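Local atomic coordinates of thioesterase superfamily (PDB entry 2OAF), a protein that probably hydrolyses thioesters, possibly acyl-CoA substrates, as a hotdog-fold member of the thioesterase superfamily. Residues A49-Y54 and I104-D109; E53-G56 and Y61-E64. All blocks are in the same frame, centred on the assembly; numbering follows the deposited sequence.

Both interactions start from the C-terminal end of helix 39-54, the long helix that the curled antiparallel sheet of the hotdog fold wraps around. Interaction 2 (53-56 with 61-64) closes within a few residues, where the chain leaves this helix and meets the short helix 59-65. Interaction 1 (49-54 with 104-109) closes some fifty residues later, on strand 103-112 near the centre of the chain. The centres of the contacts lie about 11 Å apart, and Glu53 and Tyr54 belong to both. Trp51 links the long helix to the sheet through Phe106 and to helix 59-65 through Leu63, while its carbonyl O probably accepts a hydrogen bond from Gly56 N (3.1 Å) in the turn.

Interaction 1 (A49-Y54 and I104-D109); sequences AWWSEY and ITFRVD
Trp50, on the next-to-last turn of helix 39-54, lays one face of its indole against the edge of Phe106 from strand 103-112. This is a T-shaped pair: the ring planes stand at 69°, and the centroids of the Trp50 six-membered ring and the Phe106 ring are 5.2 Å apart. Phe106 CE1 makes the approach, 3.7 Å from Trp50 CE3, and lies over the indole face near the CD2-CE3 bond, beside the ring fusion. With CG anti to the backbone N (chi1 -173°), Trp50 directs its ring at the sheet. Trp51 leaves the helix in another direction, yet its indole swings back to the same phenyl group. Its CZ2 lies 3.9 Å from Phe106 CZ, and its NE1 is 3.8 Å from that same carbon, the rings meeting obliquely at 65°. Phe106 thus points its outer end between two consecutive tryptophans. One turn on from Trp50, Tyr54 CD2 rests against the opposite face of the Trp50 indole. Around this aromatic cluster, Ile145 of helix 139-145 packs on both indoles, and Pro96 of strand 90-99 touches Trp50. Phe106 itself is held in the sheet by backbone bonding to Phe122. Binding across this contact comes from dispersion and the weak electrostatics of a C-H edge over a pi face, consistent with a buried helix-on-sheet core fixed by ring shape instead of polar bonds.

Interaction 2 (E53-G56 and Y61-E64); sequences EYHG and YHLE
The turn that carries the chain out of the long central helix of the hotdog fold is closed here against the short helix 59-65. His55 is the main bridge. Leu63 CD1 sits over one face of its imidazole in a CH-pi contact, 3.6 Å from the His55 ring centroid and 17° off the ring normal. The methyl leans toward CE1 of His55, which is 3.4 Å from Leu63 CD1. His62, one residue earlier on the short helix, brings its imidazole up to the same ring obliquely: its CD2 is 3.5 Å from His55 CE1, with the planes at 37°. The other side of the His62 imidazole is anchored, since His62 ND1 is hydrogen-bonded to Asp66. Gly56 follows His55 with a positive phi of 161°, and its carbonyl O approaches His62 CD2 at 3.8 Å. Leu141 of helix 139-145 touches both His55 and Leu63, so a third helix joins the packing. Gly56 is the first residue to leave helical angles, and its backbone conformation is one that suits glycine; the result is a tight turn joining the long hotdog helix to the short helix 59-65.

Interaction 1 (A49-Y54 and I104-D109)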
ATOM      1  N   ALA B  49      11.902  -9.542   8.962  1.00 29.37           N
ATOM      2  CA  ALA B  49      13.184  -9.174   9.578  1.00 30.05           C
ATOM      3  C   ALA B  49      13.687 -10.242  10.561  1.00 29.67           C
ATOM      4  O   ALA B  49      14.891 -10.411  10.751  1.00 28.32           O
ATOM      5  CB  ALA B  49      13.105  -7.760  10.279  1.00 28.72           C
ATOM      6  N   TRP B  50      12.758 -10.940  11.206  1.00 29.05           N
ATOM      7  CA  TRP B  50      13.125 -12.046  12.117  1.00 30.48           C
ATOM      8  C   TRP B  50      13.816 -13.133  11.303  1.00 28.61           C
ATOM      9  O   TRP B  50      14.861 -13.624  11.662  1.00 28.21           O
ATOM     10  CB  TRP B  50      11.897 -12.597  12.864  1.00 30.00           C
ATOM     11  CG  TRP B  50      12.209 -13.605  13.907  1.00 27.40           C
ATOM     12  CD1 TRP B  50      12.336 -13.385  15.261  1.00 26.66           C
ATOM     13  CD2 TRP B  50      12.431 -15.017  13.708  1.00 25.46           C
ATOM     14  NE1 TRP B  50      12.631 -14.584  15.908  1.00 28.28           N
ATOM     15  CE2 TRP B  50      12.708 -15.586  14.976  1.00 25.22           C
ATOM     16  CE3 TRP B  50      12.425 -15.846  12.594  1.00 26.81           C
ATOM     17  CZ2 TRP B  50      12.981 -16.913  15.133  1.00 26.74           C
ATOM     18  CZ3 TRP B  50      12.694 -17.213  12.765  1.00 28.37           C
ATOM     19  CH2 TRP B  50      12.967 -17.717  14.003  1.00 30.32           C
ATOM     20  N   TRP B  51      13.226 -13.485  10.176  1.00 30.33           N
ATOM     21  CA  TRP B  51      13.840 -14.472   9.293  1.00 31.56           C
ATOM     22  C   TRP B  51      15.208 -14.031   8.810  1.00 32.08           C
ATOM     23  O   TRP B  51      16.110 -14.832   8.725  1.00 33.14           O
ATOM     24  CB  TRP B  51      12.929 -14.773   8.094  1.00 30.32           C
ATOM     25  CG  TRP B  51      11.756 -15.578   8.441  1.00 29.70           C
ATOM     26  CD1 TRP B  51      10.483 -15.153   8.535  1.00 31.56           C
ATOM     27  CD2 TRP B  51      11.741 -16.974   8.733  1.00 34.23           C
ATOM     28  NE1 TRP B  51       9.655 -16.187   8.854  1.00 31.37           N
ATOM     29  CE2 TRP B  51      10.401 -17.324   8.997  1.00 32.02           C
ATOM     30  CE3 TRP B  51      12.727 -17.957   8.802  1.00 33.04           C
ATOM     31  CZ2 TRP B  51      10.007 -18.626   9.320  1.00 33.30           C
ATOM     32  CZ3 TRP B  51      12.332 -19.273   9.134  1.00 37.25           C
ATOM     33  CH2 TRP B  51      10.976 -19.582   9.388  1.00 30.14           C
ATOM     34  N   SER B  52      15.357 -12.766   8.449  1.00 33.04           N
ATOM     35  CA  SER B  52      16.674 -12.259   8.051  1.00 33.22           C
ATOM     36  C   SER B  52      17.697 -12.430   9.167  1.00 34.82           C
ATOM     37  O   SER B  52      18.819 -12.792   8.924  1.00 36.01           O
ATOM     38  CB  SER B  52      16.604 -10.783   7.677  1.00 31.31           C
ATOM     39  OG  SER B  52      15.957 -10.642   6.443  1.00 34.29           O
ATOM     40  N   GLU B  53      17.285 -12.146  10.392  1.00 32.69           N
ATOM     41  CA  GLU B  53      18.181 -12.193  11.521  1.00 34.06           C
ATOM     42  C   GLU B  53      18.635 -13.625  11.834  1.00 34.16           C
ATOM     43  O   GLU B  53      19.810 -13.859  12.096  1.00 34.09           O
ATOM     44  CB  GLU B  53      17.470 -11.585  12.744  1.00 34.56           C
ATOM     45  CG  GLU B  53      18.294 -11.535  14.004  1.00 36.77           C
ATOM     46  CD  GLU B  53      19.495 -10.614  13.903  1.00 43.65           C
ATOM     47  OE1 GLU B  53      19.476  -9.671  13.067  1.00 47.54           O
ATOM     48  OE2 GLU B  53      20.454 -10.851  14.680  1.00 50.65           O
ATOM     49  N   TYR B  54      17.701 -14.572  11.837  1.00 34.29           N
ATOM     50  CA  TYR B  54      17.999 -15.936  12.316  1.00 33.89           C
ATOM     51  C   TYR B  54      18.177 -16.985  11.232  1.00 33.27           C
ATOM     52  O   TYR B  54      18.793 -18.014  11.490  1.00 36.32           O
ATOM     53  CB  TYR B  54      16.949 -16.365  13.348  1.00 34.40           C
ATOM     54  CG  TYR B  54      16.985 -15.438  14.561  1.00 35.30           C
ATOM     55  CD1 TYR B  54      18.078 -15.439  15.402  1.00 35.59           C
ATOM     56  CD2 TYR B  54      15.970 -14.518  14.811  1.00 34.18           C
ATOM     57  CE1 TYR B  54      18.143 -14.607  16.489  1.00 41.47           C
ATOM     58  CE2 TYR B  54      16.031 -13.655  15.900  1.00 34.98           C
ATOM     59  CZ  TYR B  54      17.123 -13.709  16.739  1.00 41.21           C
ATOM     60  OH  TYR B  54      17.233 -12.884  17.844  1.00 38.51           O
ATOM     61  N   ILE B 104       3.760 -22.497  12.190  1.00 28.30           N
ATOM     62  CA  ILE B 104       4.480 -21.668  13.140  1.00 28.36           C
ATOM     63  C   ILE B 104       3.624 -20.447  13.458  1.00 28.17           C
ATOM     64  O   ILE B 104       2.942 -19.945  12.581  1.00 29.01           O
ATOM     65  CB  ILE B 104       5.841 -21.238  12.542  1.00 27.31           C
ATOM     66  CG1 ILE B 104       6.712 -20.529  13.604  1.00 30.41           C
ATOM     67  CG2 ILE B 104       5.648 -20.347  11.264  1.00 29.87           C
ATOM     68  CD1 ILE B 104       8.095 -20.188  13.102  1.00 25.79           C
ATOM     69  N   THR B 105       3.637 -19.985  14.703  1.00 29.95           N
ATOM     70  CA  THR B 105       2.949 -18.754  15.057  1.00 28.52           C
ATOM     71  C   THR B 105       3.952 -17.784  15.631  1.00 29.14           C
ATOM     72  O   THR B 105       4.701 -18.106  16.567  1.00 28.91           O
ATOM     73  CB  THR B 105       1.828 -18.975  16.060  1.00 28.10           C
ATOM     74  OG1 THR B 105       0.883 -19.901  15.519  1.00 31.15           O
ATOM     75  CG2 THR B 105       1.131 -17.648  16.429  1.00 27.01           C
ATOM     76  N   PHE B 106       3.955 -16.593  15.038  1.00 27.38           N
ATOM     77  CA  PHE B 106       4.756 -15.474  15.482  1.00 29.26           C
ATOM     78  C   PHE B 106       3.866 -14.509  16.208  1.00 29.39           C
ATOM     79  O   PHE B 106       2.764 -14.200  15.724  1.00 29.33           O
ATOM     80  CB  PHE B 106       5.367 -14.740  14.288  1.00 27.66           C
ATOM     81  CG  PHE B 106       6.515 -15.476  13.652  1.00 27.44           C
ATOM     82  CD1 PHE B 106       7.797 -15.322  14.127  1.00 26.50           C
ATOM     83  CD2 PHE B 106       6.310 -16.315  12.582  1.00 29.12           C
ATOM     84  CE1 PHE B 106       8.859 -15.991  13.540  1.00 31.55           C
ATOM     85  CE2 PHE B 106       7.373 -16.970  11.991  1.00 34.72           C
ATOM     86  CZ  PHE B 106       8.649 -16.797  12.479  1.00 29.87           C
ATOM     87  N   ARG B 107       4.384 -14.004  17.328  1.00 28.28           N
ATOM     88  CA  ARG B 107       3.855 -12.838  18.004  1.00 28.16           C
ATOM     89  C   ARG B 107       4.641 -11.605  17.600  1.00 28.75           C
ATOM     90  O   ARG B 107       5.864 -11.672  17.423  1.00 25.90           O
ATOM     91  CB  ARG B 107       3.984 -13.028  19.505  1.00 29.01           C
ATOM     92  CG  ARG B 107       2.976 -13.951  20.089  1.00 27.72           C
ATOM     93  CD  ARG B 107       1.603 -13.283  20.321  1.00 28.98           C
ATOM     94  NE  ARG B 107       1.637 -12.449  21.508  1.00 29.41           N
ATOM     95  CZ  ARG B 107       1.845 -11.134  21.526  1.00 26.30           C
ATOM     96  NH1 ARG B 107       1.977 -10.457  20.403  1.00 33.51           N
ATOM     97  NH2 ARG B 107       1.907 -10.500  22.686  1.00 30.64           N
ATOM     98  N   VAL B 108       3.934 -10.491  17.442  1.00 27.75           N
ATOM     99  CA  VAL B 108       4.549  -9.182  17.276  1.00 28.62           C
ATOM    100  C   VAL B 108       3.801  -8.185  18.170  1.00 29.46           C
ATOM    101  O   VAL B 108       2.567  -8.091  18.089  1.00 30.34           O
ATOM    102  CB  VAL B 108       4.483  -8.668  15.826  1.00 27.54           C
ATOM    103  CG1 VAL B 108       5.091  -7.259  15.732  1.00 26.55           C
ATOM    104  CG2 VAL B 108       5.157  -9.650  14.843  1.00 27.07           C
ATOM    105  N   ASP B 109       4.541  -7.465  19.024  1.00 29.06           N
ATOM    106  CA  ASP B 109       3.995  -6.355  19.795  1.00 28.52           C
ATOM    107  C   ASP B 109       4.619  -5.116  19.165  1.00 28.80           C
ATOM    108  O   ASP B 109       5.866  -4.992  19.061  1.00 28.26           O
ATOM    109  CB  ASP B 109       4.381  -6.354  21.279  1.00 26.49           C
ATOM    110  CG  ASP B 109       3.678  -7.428  22.105  1.00 34.40           C
ATOM    111  OD1 ASP B 109       2.775  -8.121  21.585  1.00 29.20           O
ATOM    112  OD2 ASP B 109       4.046  -7.568  23.302  1.00 34.03           O
TER

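Interaction 2 (E53-G56 and Y61-E64)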
ATOM      1  N   GLU B  53      17.285 -12.146  10.392  1.00 32.69           N
ATOM      2  CA  GLU B  53      18.181 -12.193  11.521  1.00 34.06           C
ATOM      3  C   GLU B  53      18.635 -13.625  11.834  1.00 34.16           C
ATOM      4  O   GLU B  53      19.810 -13.859  12.096  1.00 34.09           O
ATOM      5  CB  GLU B  53      17.470 -11.585  12.744  1.00 34.56           C
ATOM      6  CG  GLU B  53      18.294 -11.535  14.004  1.00 36.77           C
ATOM      7  CD  GLU B  53      19.495 -10.614  13.903  1.00 43.65           C
ATOM      8  OE1 GLU B  53      19.476  -9.671  13.067  1.00 47.54           O
ATOM      9  OE2 GLU B  53      20.454 -10.851  14.680  1.00 50.65           O
ATOM     10  N   TYR B  54      17.701 -14.572  11.837  1.00 34.29           N
ATOM     11  CA  TYR B  54      17.999 -15.936  12.316  1.00 33.89           C
ATOM     12  C   TYR B  54      18.177 -16.985  11.232  1.00 33.27           C
ATOM     13  O   TYR B  54      18.793 -18.014  11.490  1.00 36.32           O
ATOM     14  CB  TYR B  54      16.949 -16.365  13.348  1.00 34.40           C
ATOM     15  CG  TYR B  54      16.985 -15.438  14.561  1.00 35.30           C
ATOM     16  CD1 TYR B  54      18.078 -15.439  15.402  1.00 35.59           C
ATOM     17  CD2 TYR B  54      15.970 -14.518  14.811  1.00 34.18           C
ATOM     18  CE1 TYR B  54      18.143 -14.607  16.489  1.00 41.47           C
ATOM     19  CE2 TYR B  54      16.031 -13.655  15.900  1.00 34.98           C
ATOM     20  CZ  TYR B  54      17.123 -13.709  16.739  1.00 41.21           C
ATOM     21  OH  TYR B  54      17.233 -12.884  17.844  1.00 38.51           O
ATOM     22  N   HIS B  55      17.661 -16.740  10.033  1.00 32.25           N
ATOM     23  CA  HIS B  55      17.860 -17.658   8.919  1.00 33.12           C
ATOM     24  C   HIS B  55      18.864 -17.116   7.906  1.00 33.39           C
ATOM     25  O   HIS B  55      19.757 -17.834   7.500  1.00 35.13           O
ATOM     26  CB  HIS B  55      16.551 -18.002   8.235  1.00 32.26           C
ATOM     27  CG  HIS B  55      16.725 -18.809   6.985  1.00 35.75           C
ATOM     28  ND1 HIS B  55      16.655 -18.249   5.729  1.00 39.24           N
ATOM     29  CD2 HIS B  55      17.002 -20.121   6.795  1.00 33.49           C
ATOM     30  CE1 HIS B  55      16.857 -19.184   4.816  1.00 38.77           C
ATOM     31  NE2 HIS B  55      17.067 -20.328   5.435  1.00 33.89           N
ATOM     32  N   GLY B  56      18.722 -15.860   7.496  1.00 32.74           N
ATOM     33  CA  GLY B  56      19.726 -15.230   6.651  1.00 33.15           C
ATOM     34  C   GLY B  56      19.191 -14.014   5.933  1.00 33.85           C
ATOM     35  O   GLY B  56      17.991 -13.881   5.765  1.00 33.86           O
ATOM     36  N   TYR B  61      12.137 -13.507   0.964  1.00 30.51           N
ATOM     37  CA  TYR B  61      12.602 -13.556  -0.441  1.00 30.94           C
ATOM     38  C   TYR B  61      13.702 -14.595  -0.576  1.00 31.11           C
ATOM     39  O   TYR B  61      13.639 -15.456  -1.445  1.00 30.50           O
ATOM     40  CB  TYR B  61      13.090 -12.162  -0.872  1.00 32.70           C
ATOM     41  CG  TYR B  61      13.407 -11.923  -2.349  1.00 32.45           C
ATOM     42  CD1 TYR B  61      12.424 -11.512  -3.224  1.00 34.78           C
ATOM     43  CD2 TYR B  61      14.714 -12.058  -2.848  1.00 32.94           C
ATOM     44  CE1 TYR B  61      12.711 -11.235  -4.547  1.00 32.81           C
ATOM     45  CE2 TYR B  61      15.010 -11.786  -4.195  1.00 31.82           C
ATOM     46  CZ  TYR B  61      14.001 -11.395  -5.027  1.00 33.55           C
ATOM     47  OH  TYR B  61      14.254 -11.107  -6.341  1.00 30.57           O
ATOM     48  N   HIS B  62      14.694 -14.509   0.307  1.00 31.33           N
ATOM     49  CA  HIS B  62      15.770 -15.501   0.407  1.00 30.73           C
ATOM     50  C   HIS B  62      15.210 -16.892   0.748  1.00 32.65           C
ATOM     51  O   HIS B  62      15.503 -17.857   0.055  1.00 32.60           O
ATOM     52  CB  HIS B  62      16.775 -15.016   1.459  1.00 30.48           C
ATOM     53  CG  HIS B  62      17.826 -16.017   1.825  1.00 25.93           C
ATOM     54  ND1 HIS B  62      18.665 -16.589   0.894  1.00 32.50           N
ATOM     55  CD2 HIS B  62      18.185 -16.532   3.028  1.00 33.78           C
ATOM     56  CE1 HIS B  62      19.480 -17.435   1.506  1.00 39.83           C
ATOM     57  NE2 HIS B  62      19.215 -17.411   2.803  1.00 30.68           N
ATOM     58  N   LEU B  63      14.372 -16.979   1.790  1.00 32.47           N
ATOM     59  CA  LEU B  63      13.757 -18.256   2.202  1.00 33.26           C
ATOM     60  C   LEU B  63      13.046 -18.979   1.060  1.00 33.93           C
ATOM     61  O   LEU B  63      13.267 -20.174   0.809  1.00 34.42           O
ATOM     62  CB  LEU B  63      12.761 -17.999   3.340  1.00 31.23           C
ATOM     63  CG  LEU B  63      12.323 -19.164   4.221  1.00 34.64           C
ATOM     64  CD1 LEU B  63      13.516 -19.921   4.845  1.00 25.77           C
ATOM     65  CD2 LEU B  63      11.365 -18.659   5.298  1.00 31.87           C
ATOM     66  N   GLU B  64      12.186 -18.250   0.364  1.00 32.87           N
ATOM     67  CA  GLU B  64      11.405 -18.826  -0.703  1.00 35.05           C
ATOM     68  C   GLU B  64      12.219 -19.069  -1.995  1.00 33.98           C
ATOM     69  O   GLU B  64      12.166 -20.153  -2.581  1.00 33.75           O
ATOM     70  CB  GLU B  64      10.158 -17.954  -0.958  1.00 35.67           C
ATOM     71  CG  GLU B  64       9.359 -18.386  -2.184  1.00 43.82           C
ATOM     72  CD  GLU B  64       7.872 -18.578  -1.940  1.00 44.28           C
ATOM     73  OE1 GLU B  64       7.395 -18.395  -0.787  1.00 45.75           O
ATOM     74  OE2 GLU B  64       7.195 -18.920  -2.949  1.00 51.46           O
TER